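Local coordinates for plasmin and fibronectin-binding protein A (Streptococcus pneumoniae, PDB 4MR0) that acts as a fibronectin-dependent adhesin and invasin on the pneumococcal surface, binding human fibronectin, plasmin, plasminogen and serum albumin, at residues S168-E173 with E212-S217; N253-N258 with N277-N282; K444-R449 with E479-E484. One frame throughout, in Å; residues are numbered along the deposited sequence.

Interaction 1: S168-E173 with E212-S217; sequences SHTHLE and EDISYS
Asp213 reaches across to two histidines of the neighbouring segment, His169 in the loop and His171 in the strand. Its CG lies anti to the backbone N (chi1 -173°), and the chain from CB outward serves both rings. CB already packs against His169, 3.3 Å from its ND1. At the tip, OD2 accepts a hydrogen bond of 2.7 Å from His169 ND1, using the anti lone pair, the one turned away from OD1. OD1 takes a weaker, almost straight bond of 3.4 Å from His171 NE2. Each oxygen meets a ring at its edge and near its plane, while the carboxylate plane is turned 65° from the His169 ring and 61° from that of His171. A short acid suits this place because its two oxygens can be shared between the rings of His169 and His171.

Further along the chain the strands run parallel as adjacent coils of a parallel beta-helix, the pectate lyase-like fold that forms this portion of the longer, cell-wall-anchored protein. Leu172 N donates to Ser215 O, and Ser217 N returns to Leu172 O. On the buried face Leu172 CD2 lies 3.9 Å from Tyr216 CD2, and Tyr216 also makes edge-to-face contacts with Phe194 and Phe246. An aliphatic branch beside a large ring fills such an interior well. On the other face a water donates to Leu172 O at 2.7 Å and also bonds to Ser215 OG and Ser217 OG; small hydroxyl side chains leave it within reach of the backbone.

The chemistry differs sharply between the two faces: hydrocarbon packs inward, while outside one carboxylate ties two imidazoles together, and its negative charge would be expected to favour protonated forms of both.

Interaction 2: N253-N258 with N277-N282; sequences NVTIKN and NVLVDN
Two successive coils of the parallel beta-helix stack here, strand 254-257 in the first PbH1 repeat lying against strand 278-281 in exact one-to-one register. The axes are 4.6 Å apart and nearly parallel. Leu279 N donates to Val254 O, Ile256 N to Leu279 O at 2.8 Å and Asp281 N to Ile256 O, so the hydrogen bonds alternate in direction along the pair.

Val254, Ile256, Val278 and Val280 share the buried face, where beta-branched residues suit both an extended backbone and a packed hydrocarbon interior. Val278 CG1, anti to its backbone N (chi1 -176°), lies 4.2 Å from Val254 CB; Ile248 and Ile272 line the same interior. The outer face carries Thr255, Lys257, Leu279 and Asp281. Lys257 NZ stays 4.2 Å from Asp281 OD2, too far for a salt bridge, and Asp281 OD1 accepts a hydrogen bond from Asn333 ND2.

Asparagines with left-handed backbone angles, which this residue tolerates better than most, flank both ends of each strand, Asn253 and Asn277 at corners of the chain. At the C-terminal ends the side chains of Asn258 and Asn282 lie alongside each other and point the same way, the amide planes only 14° apart; Arg284 bonds to Asn258 OD1. Near the N-terminal ends a single water donates to Asn277 O at 2.9 Å and also meets Thr255 OG1 at 3.3 Å.

Interaction 3: K444-R449 with E479-E484; sequences KTKAIR and EQPNIE
Glu484 OE1 is gripped by two cations from the neighbouring segment, Lys446 NZ at 3.0 Å and Arg449 NE, also at 3.0 Å. Both salt bridges have weak hydrogen-bond geometry, the angle at the arginine N-H being 121°. Arg449 and Glu484 run side by side, but the guanidinium and carboxylate planes stand 78° apart. A water at the guanidinium edge completes the link, accepting from Arg449 NH2 and donating to Glu484 OE2 at 2.7 Å. Arg449 has further partners, a salt bridge from NH2 to Asp453 and a bond from NH1 to Asn414. Lys446 arrives from the other side of a backbone corner, its chain bent at chi3 and chi4, with CE resting 3.4 Å from Glu484 CB.

At Ala447 this coil of the beta-helix turns that corner, from one face to the next. A small methyl suits the buried corner: Ala447 CB points toward the other segment, 3.3 Å from Asn482 O, and packs among Phe438, Ile440 and Ile471. The same carbonyl accepts a sound bond from Ile448 N at 3.1 Å and a weak one from Ala447 N. Beyond it parallel pairing begins, Glu484 N donating to Ile448 O, while Ile448 CB packs 4.3 Å from Ile483 CG1 on the buried face beside Val466 and Ile471.

Before the corner, Lys444 NZ forms a salt bridge to Glu479, meeting the syn lone pair of OE2 at 3.1 Å.

Interactions 1 and 2 belong to one run of coils: strand 211-217 pairs directly with strand 254-257, and the N-H of Thr255 probably bonds to the carbonyl of Ile214. Interaction 3 lies across the chain's centre, about 40 Å from interaction 1 and 31 Å from interaction 2 between centres, in a different sheet. All three are partly buried, each with an inner face in the core and an outer one at the surface; apolar groups mainly turn inward and polar ones outward, though Thr170 is buried and Leu279 outward. Outer chemistry differs: a carboxylate shared by histidines in interaction 1, mainly backbone bonding with flanking asparagines in interaction 2, and salt bridges around a corner in interaction 3.

Interaction 1: S168-E173 with E212-S217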
loop_
_atom_site.group_PDB
_atom_site.type_symbol
_atom_site.label_atom_id
_atom_site.label_comp_id
_atom_site.label_asym_id
_atom_site.label_seq_id
_atom_site.Cartn_x
_atom_site.Cartn_y
_atom_site.Cartn_z
ATOM N N SER A 168 -18.800 -3.735 -16.961
ATOM C CA SER A 168 -18.306 -2.630 -17.767
ATOM C C SER A 168 -19.365 -1.554 -17.976
ATOM O O SER A 168 -20.554 -1.852 -18.132
ATOM C CB SER A 168 -17.837 -3.132 -19.135
ATOM O OG SER A 168 -16.625 -3.857 -19.027
ATOM N N HIS A 169 -18.910 -0.307 -17.979
ATOM C CA HIS A 169 -19.758 0.856 -18.194
ATOM C C HIS A 169 -20.858 1.060 -17.151
ATOM O O HIS A 169 -21.951 1.530 -17.473
ATOM C CB HIS A 169 -20.355 0.796 -19.604
ATOM C CG HIS A 169 -19.323 0.661 -20.682
ATOM N ND1 HIS A 169 -18.375 1.632 -20.928
ATOM C CD2 HIS A 169 -19.053 -0.353 -21.537
ATOM C CE1 HIS A 169 -17.564 1.220 -21.887
ATOM N NE2 HIS A 169 -17.952 0.018 -22.272
ATOM N N THR A 170 -20.572 0.702 -15.901
ATOM C CA THR A 170 -21.540 0.905 -14.829
ATOM C C THR A 170 -20.925 1.904 -13.858
ATOM O O THR A 170 -19.711 1.903 -13.642
ATOM C CB THR A 170 -21.887 -0.407 -14.084
ATOM O OG1 THR A 170 -20.706 -0.962 -13.496
ATOM C CG2 THR A 170 -22.501 -1.417 -15.042
ATOM N N HIS A 171 -21.759 2.763 -13.285
ATOM C CA HIS A 171 -21.280 3.786 -12.363
ATOM C C HIS A 171 -22.175 3.868 -11.135
ATOM O O HIS A 171 -23.313 4.332 -11.212
ATOM C CB HIS A 171 -21.228 5.132 -13.088
ATOM C CG HIS A 171 -20.570 5.050 -14.430
ATOM N ND1 HIS A 171 -21.280 4.823 -15.591
ATOM C CD2 HIS A 171 -19.263 5.054 -14.782
ATOM C CE1 HIS A 171 -20.436 4.686 -16.600
ATOM N NE2 HIS A 171 -19.207 4.822 -16.135
ATOM N N LEU A 172 -21.648 3.403 -10.006
ATOM C CA LEU A 172 -22.388 3.392 -8.756
ATOM C C LEU A 172 -22.108 4.629 -7.918
ATOM O O LEU A 172 -20.959 5.046 -7.760
ATOM C CB LEU A 172 -22.046 2.131 -7.949
ATOM C CG LEU A 172 -22.682 0.807 -8.391
ATOM C CD1 LEU A 172 -22.397 0.563 -9.865
ATOM C CD2 LEU A 172 -22.142 -0.339 -7.541
ATOM N N GLU A 173 -23.182 5.213 -7.397
ATOM C CA GLU A 173 -23.099 6.393 -6.548
ATOM C C GLU A 173 -23.904 6.068 -5.297
ATOM O O GLU A 173 -25.074 5.684 -5.388
ATOM C CB GLU A 173 -23.719 7.603 -7.248
ATOM C CG GLU A 173 -23.525 8.915 -6.499
ATOM C CD GLU A 173 -24.394 10.043 -7.042
ATOM O OE1 GLU A 173 -24.841 9.949 -8.206
ATOM O OE2 GLU A 173 -24.623 11.027 -6.302
ATOM N N GLU A 212 -14.077 -2.603 -18.299
ATOM C CA GLU A 212 -13.618 -1.227 -18.323
ATOM C C GLU A 212 -14.715 -0.212 -18.047
ATOM O O GLU A 212 -15.909 -0.523 -18.098
ATOM C CB GLU A 212 -12.991 -0.917 -19.685
ATOM C CG GLU A 212 -13.999 -0.832 -20.818
ATOM C CD GLU A 212 -13.345 -0.560 -22.160
ATOM O OE1 GLU A 212 -12.936 -1.528 -22.839
ATOM O OE2 GLU A 212 -13.225 0.629 -22.533
ATOM N N ASP A 213 -14.278 1.008 -17.749
ATOM C CA ASP A 213 -15.178 2.121 -17.491
ATOM C C ASP A 213 -16.138 1.817 -16.345
ATOM O O ASP A 213 -17.355 1.746 -16.531
ATOM C CB ASP A 213 -15.942 2.445 -18.777
ATOM C CG ASP A 213 -16.774 3.699 -18.660
ATOM O OD1 ASP A 213 -16.343 4.641 -17.949
ATOM O OD2 ASP A 213 -17.851 3.742 -19.293
ATOM N N ILE A 214 -15.571 1.626 -15.160
ATOM C CA ILE A 214 -16.356 1.331 -13.968
ATOM C C ILE A 214 -16.033 2.380 -12.910
ATOM O O ILE A 214 -14.866 2.697 -12.688
ATOM C CB ILE A 214 -15.997 -0.065 -13.397
ATOM C CG1 ILE A 214 -16.299 -1.147 -14.436
ATOM C CG2 ILE A 214 -16.787 -0.333 -12.126
ATOM C CD1 ILE A 214 -15.741 -2.512 -14.085
ATOM N N SER A 215 -17.059 2.932 -12.268
ATOM C CA SER A 215 -16.820 3.917 -11.225
ATOM C C SER A 215 -17.688 3.599 -10.016
ATOM O O SER A 215 -18.784 3.046 -10.145
ATOM C CB SER A 215 -17.096 5.344 -11.729
ATOM O OG SER A 215 -18.452 5.529 -12.096
ATOM N N TYR A 216 -17.159 3.917 -8.839
ATOM C CA TYR A 216 -17.840 3.686 -7.572
ATOM C C TYR A 216 -17.556 4.906 -6.695
ATOM O O TYR A 216 -16.398 5.231 -6.447
ATOM C CB TYR A 216 -17.286 2.417 -6.924
ATOM C CG TYR A 216 -18.019 1.962 -5.684
ATOM C CD1 TYR A 216 -17.846 2.620 -4.466
ATOM C CD2 TYR A 216 -18.882 0.865 -5.726
ATOM C CE1 TYR A 216 -18.513 2.195 -3.316
ATOM C CE2 TYR A 216 -19.555 0.436 -4.583
ATOM C CZ TYR A 216 -19.365 1.103 -3.386
ATOM O OH TYR A 216 -20.031 0.688 -2.256
ATOM N N SER A 217 -18.602 5.580 -6.221
ATOM C CA SER A 217 -18.392 6.774 -5.412
ATOM C C SER A 217 -19.366 6.920 -4.251
ATOM O O SER A 217 -20.555 6.641 -4.390
ATOM C CB SER A 217 -18.518 8.027 -6.289
ATOM O OG SER A 217 -17.998 7.811 -7.589
HETATM O O HOH W 1 -19.605 6.361 -9.753
#

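Interaction 2: N253-N258 with N277-N282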
loop_
_atom_site.group_PDB
_atom_site.type_symbol
_atom_site.label_atom_id
_atom_site.label_comp_id
_atom_site.label_asym_id
_atom_site.label_seq_id
_atom_site.Cartn_x
_atom_site.Cartn_y
_atom_site.Cartn_z
ATOM N N ASN A 253 -9.674 1.624 -16.607
ATOM C CA ASN A 253 -10.407 2.835 -16.265
ATOM C C ASN A 253 -11.408 2.596 -15.145
ATOM O O ASN A 253 -12.622 2.634 -15.352
ATOM C CB ASN A 253 -11.124 3.372 -17.509
ATOM C CG ASN A 253 -10.156 3.846 -18.574
ATOM O OD1 ASN A 253 -10.242 3.448 -19.738
ATOM N ND2 ASN A 253 -9.230 4.711 -18.181
ATOM N N VAL A 254 -10.884 2.338 -13.955
ATOM C CA VAL A 254 -11.717 2.103 -12.784
ATOM C C VAL A 254 -11.483 3.255 -11.825
ATOM O O VAL A 254 -10.335 3.616 -11.547
ATOM C CB VAL A 254 -11.336 0.781 -12.087
ATOM C CG1 VAL A 254 -12.215 0.559 -10.862
ATOM C CG2 VAL A 254 -11.485 -0.379 -13.065
ATOM N N THR A 255 -12.567 3.835 -11.322
ATOM C CA THR A 255 -12.462 4.961 -10.399
ATOM C C THR A 255 -13.226 4.708 -9.109
ATOM O O THR A 255 -14.425 4.448 -9.141
ATOM C CB THR A 255 -13.021 6.256 -11.031
ATOM O OG1 THR A 255 -12.272 6.574 -12.208
ATOM C CG2 THR A 255 -12.917 7.426 -10.047
ATOM N N ILE A 256 -12.522 4.767 -7.981
ATOM C CA ILE A 256 -13.144 4.578 -6.671
ATOM C C ILE A 256 -12.860 5.865 -5.904
ATOM O O ILE A 256 -11.703 6.236 -5.725
ATOM C CB ILE A 256 -12.520 3.390 -5.898
ATOM C CG1 ILE A 256 -12.851 2.069 -6.604
ATOM C CG2 ILE A 256 -13.032 3.376 -4.467
ATOM C CD1 ILE A 256 -12.203 0.854 -5.965
ATOM N N LYS A 257 -13.902 6.550 -5.457
ATOM C CA LYS A 257 -13.680 7.788 -4.737
ATOM C C LYS A 257 -14.690 8.103 -3.654
ATOM O O LYS A 257 -15.848 7.699 -3.719
ATOM C CB LYS A 257 -13.606 8.947 -5.727
ATOM C CG LYS A 257 -14.779 9.041 -6.675
ATOM C CD LYS A 257 -14.446 9.975 -7.838
ATOM C CE LYS A 257 -14.050 11.363 -7.352
ATOM N NZ LYS A 257 -13.616 12.249 -8.473
ATOM N N ASN A 258 -14.214 8.840 -2.660
ATOM C CA ASN A 258 -15.013 9.256 -1.517
ATOM C C ASN A 258 -15.747 8.092 -0.867
ATOM O O ASN A 258 -16.963 8.136 -0.653
ATOM C CB ASN A 258 -16.002 10.347 -1.930
ATOM C CG ASN A 258 -16.650 11.024 -0.733
ATOM O OD1 ASN A 258 -16.037 11.159 0.322
ATOM N ND2 ASN A 258 -17.890 11.466 -0.900
ATOM N N ASN A 277 -5.083 2.104 -15.449
ATOM C CA ASN A 277 -5.821 3.340 -15.227
ATOM C C ASN A 277 -6.805 3.208 -14.075
ATOM O O ASN A 277 -8.015 3.369 -14.263
ATOM C CB ASN A 277 -6.582 3.740 -16.496
ATOM C CG ASN A 277 -5.660 4.198 -17.610
ATOM O OD1 ASN A 277 -6.012 4.123 -18.788
ATOM N ND2 ASN A 277 -4.481 4.689 -17.244
ATOM N N VAL A 278 -6.291 2.907 -12.888
ATOM C CA VAL A 278 -7.140 2.778 -11.713
ATOM C C VAL A 278 -6.837 3.924 -10.763
ATOM O O VAL A 278 -5.673 4.218 -10.466
ATOM C CB VAL A 278 -6.900 1.465 -10.962
ATOM C CG1 VAL A 278 -7.886 1.344 -9.798
ATOM C CG2 VAL A 278 -7.050 0.288 -11.913
ATOM N N LEU A 279 -7.893 4.572 -10.293
ATOM C CA LEU A 279 -7.757 5.688 -9.375
ATOM C C LEU A 279 -8.559 5.432 -8.104
ATOM O O LEU A 279 -9.713 5.024 -8.165
ATOM C CB LEU A 279 -8.276 6.977 -10.032
ATOM C CG LEU A 279 -8.348 8.242 -9.164
ATOM C CD1 LEU A 279 -6.937 8.697 -8.805
ATOM C CD2 LEU A 279 -9.082 9.356 -9.916
ATOM N N VAL A 280 -7.917 5.639 -6.964
ATOM C CA VAL A 280 -8.574 5.533 -5.668
ATOM C C VAL A 280 -8.362 6.964 -5.182
ATOM O O VAL A 280 -7.225 7.413 -5.061
ATOM C CB VAL A 280 -7.863 4.529 -4.750
ATOM C CG1 VAL A 280 -8.484 4.569 -3.358
ATOM C CG2 VAL A 280 -7.991 3.111 -5.343
ATOM N N ASP A 281 -9.448 7.686 -4.924
ATOM C CA ASP A 281 -9.330 9.084 -4.531
ATOM C C ASP A 281 -10.247 9.512 -3.385
ATOM O O ASP A 281 -11.373 9.026 -3.262
ATOM C CB ASP A 281 -9.596 9.948 -5.780
ATOM C CG ASP A 281 -9.401 11.449 -5.541
ATOM O OD1 ASP A 281 -8.609 11.839 -4.659
ATOM O OD2 ASP A 281 -10.035 12.245 -6.268
ATOM N N ASN A 282 -9.732 10.405 -2.540
ATOM C CA ASN A 282 -10.487 10.991 -1.430
ATOM C C ASN A 282 -11.264 9.995 -0.566
ATOM O O ASN A 282 -12.405 10.251 -0.168
ATOM C CB ASN A 282 -11.435 12.050 -2.009
ATOM C CG ASN A 282 -12.028 12.957 -0.944
ATOM O OD1 ASN A 282 -11.350 13.341 0.008
ATOM N ND2 ASN A 282 -13.297 13.314 -1.109
HETATM O O HOH W 2 -9.424 5.781 -13.649
#

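Interaction 3: K444-R449 with E479-E484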
loop_
_atom_site.group_PDB
_atom_site.type_symbol
_atom_site.label_atom_id
_atom_site.label_comp_id
_atom_site.label_asym_id
_atom_site.label_seq_id
_atom_site.Cartn_x
_atom_site.Cartn_y
_atom_site.Cartn_z
ATOM N N LYS A 444 11.544 2.842 17.117
ATOM C CA LYS A 444 11.796 1.678 16.271
ATOM C C LYS A 444 11.355 1.891 14.825
ATOM O O LYS A 444 11.470 0.984 13.999
ATOM C CB LYS A 444 11.073 0.449 16.829
ATOM C CG LYS A 444 11.683 -0.138 18.097
ATOM C CD LYS A 444 10.854 -1.320 18.586
ATOM C CE LYS A 444 11.690 -2.283 19.420
ATOM N NZ LYS A 444 12.295 -1.620 20.607
ATOM N N THR A 445 10.853 3.083 14.518
ATOM C CA THR A 445 10.383 3.371 13.166
ATOM C C THR A 445 11.358 4.165 12.305
ATOM O O THR A 445 11.848 5.227 12.690
ATOM C CB THR A 445 9.019 4.111 13.192
ATOM O OG1 THR A 445 8.002 3.213 13.652
ATOM C CG2 THR A 445 8.642 4.603 11.799
ATOM N N LYS A 446 11.624 3.617 11.126
ATOM C CA LYS A 446 12.513 4.211 10.140
ATOM C C LYS A 446 11.599 4.966 9.174
ATOM O O LYS A 446 10.528 4.471 8.816
ATOM C CB LYS A 446 13.255 3.092 9.408
ATOM C CG LYS A 446 14.462 3.525 8.601
ATOM C CD LYS A 446 15.019 2.336 7.824
ATOM C CE LYS A 446 16.448 2.011 8.238
ATOM N NZ LYS A 446 16.551 0.662 8.852
ATOM N N ALA A 447 12.004 6.160 8.754
ATOM C CA ALA A 447 11.174 6.936 7.839
ATOM C C ALA A 447 11.196 6.363 6.426
ATOM O O ALA A 447 10.162 5.982 5.878
ATOM C CB ALA A 447 11.643 8.389 7.809
ATOM N N ILE A 448 12.387 6.295 5.850
ATOM C CA ILE A 448 12.561 5.822 4.485
ATOM C C ILE A 448 13.598 4.732 4.337
ATOM O O ILE A 448 14.689 4.809 4.911
ATOM C CB ILE A 448 12.992 6.989 3.564
ATOM C CG1 ILE A 448 11.944 8.098 3.608
ATOM C CG2 ILE A 448 13.203 6.487 2.148
ATOM C CD1 ILE A 448 12.386 9.383 2.916
ATOM N N ARG A 449 13.264 3.734 3.524
ATOM C CA ARG A 449 14.159 2.623 3.256
ATOM C C ARG A 449 14.006 2.144 1.812
ATOM O O ARG A 449 12.889 1.929 1.339
ATOM C CB ARG A 449 13.854 1.467 4.216
ATOM C CG ARG A 449 14.674 0.220 3.978
ATOM C CD ARG A 449 14.390 -0.822 5.052
ATOM N NE ARG A 449 15.324 -1.942 4.978
ATOM C CZ ARG A 449 15.219 -2.959 4.132
ATOM N NH1 ARG A 449 14.206 -3.019 3.275
ATOM N NH2 ARG A 449 16.135 -3.917 4.143
ATOM N N GLU A 479 16.510 3.787 17.472
ATOM C CA GLU A 479 17.288 2.573 17.263
ATOM C C GLU A 479 17.803 2.317 15.848
ATOM O O GLU A 479 18.390 1.268 15.586
ATOM C CB GLU A 479 16.469 1.372 17.726
ATOM C CG GLU A 479 16.183 1.381 19.211
ATOM C CD GLU A 479 15.098 0.401 19.599
ATOM O OE1 GLU A 479 15.139 -0.756 19.126
ATOM O OE2 GLU A 479 14.206 0.789 20.384
ATOM N N GLN A 480 17.577 3.253 14.931
ATOM C CA GLN A 480 18.062 3.082 13.564
ATOM C C GLN A 480 18.049 4.411 12.816
ATOM O O GLN A 480 17.488 5.399 13.295
ATOM C CB GLN A 480 17.228 2.036 12.805
ATOM C CG GLN A 480 15.806 2.451 12.490
ATOM C CD GLN A 480 14.958 2.582 13.729
ATOM O OE1 GLN A 480 14.457 3.661 14.037
ATOM N NE2 GLN A 480 14.794 1.479 14.455
ATOM N N PRO A 481 18.673 4.450 11.628
ATOM C CA PRO A 481 18.745 5.661 10.800
ATOM C C PRO A 481 17.386 6.161 10.320
ATOM O O PRO A 481 16.400 5.418 10.320
ATOM C CB PRO A 481 19.630 5.231 9.631
ATOM C CG PRO A 481 20.436 4.089 10.189
ATOM C CD PRO A 481 19.409 3.347 10.991
ATOM N N ASN A 482 17.343 7.427 9.911
ATOM C CA ASN A 482 16.112 8.024 9.409
ATOM C C ASN A 482 15.917 7.619 7.950
ATOM O O ASN A 482 14.800 7.333 7.519
ATOM C CB ASN A 482 16.171 9.548 9.526
ATOM C CG ASN A 482 15.929 10.038 10.945
ATOM O OD1 ASN A 482 16.782 10.702 11.545
ATOM N ND2 ASN A 482 14.760 9.716 11.490
ATOM N N ILE A 483 17.013 7.582 7.200
ATOM C CA ILE A 483 16.965 7.213 5.789
ATOM C C ILE A 483 18.048 6.191 5.462
ATOM O O ILE A 483 19.243 6.464 5.616
ATOM C CB ILE A 483 17.168 8.448 4.886
ATOM C CG1 ILE A 483 16.065 9.474 5.160
ATOM C CG2 ILE A 483 17.180 8.026 3.408
ATOM C CD1 ILE A 483 16.227 10.770 4.395
ATOM N N GLU A 484 17.622 5.016 5.006
ATOM C CA GLU A 484 18.540 3.946 4.651
ATOM C C GLU A 484 18.462 3.595 3.172
ATOM O O GLU A 484 17.384 3.351 2.630
ATOM C CB GLU A 484 18.251 2.685 5.474
ATOM C CG GLU A 484 18.825 1.419 4.842
ATOM C CD GLU A 484 18.495 0.158 5.616
ATOM O OE1 GLU A 484 17.331 0.007 6.052
ATOM O OE2 GLU A 484 19.399 -0.690 5.774
HETATM O O HOH W 3 18.061 -3.025 6.123
#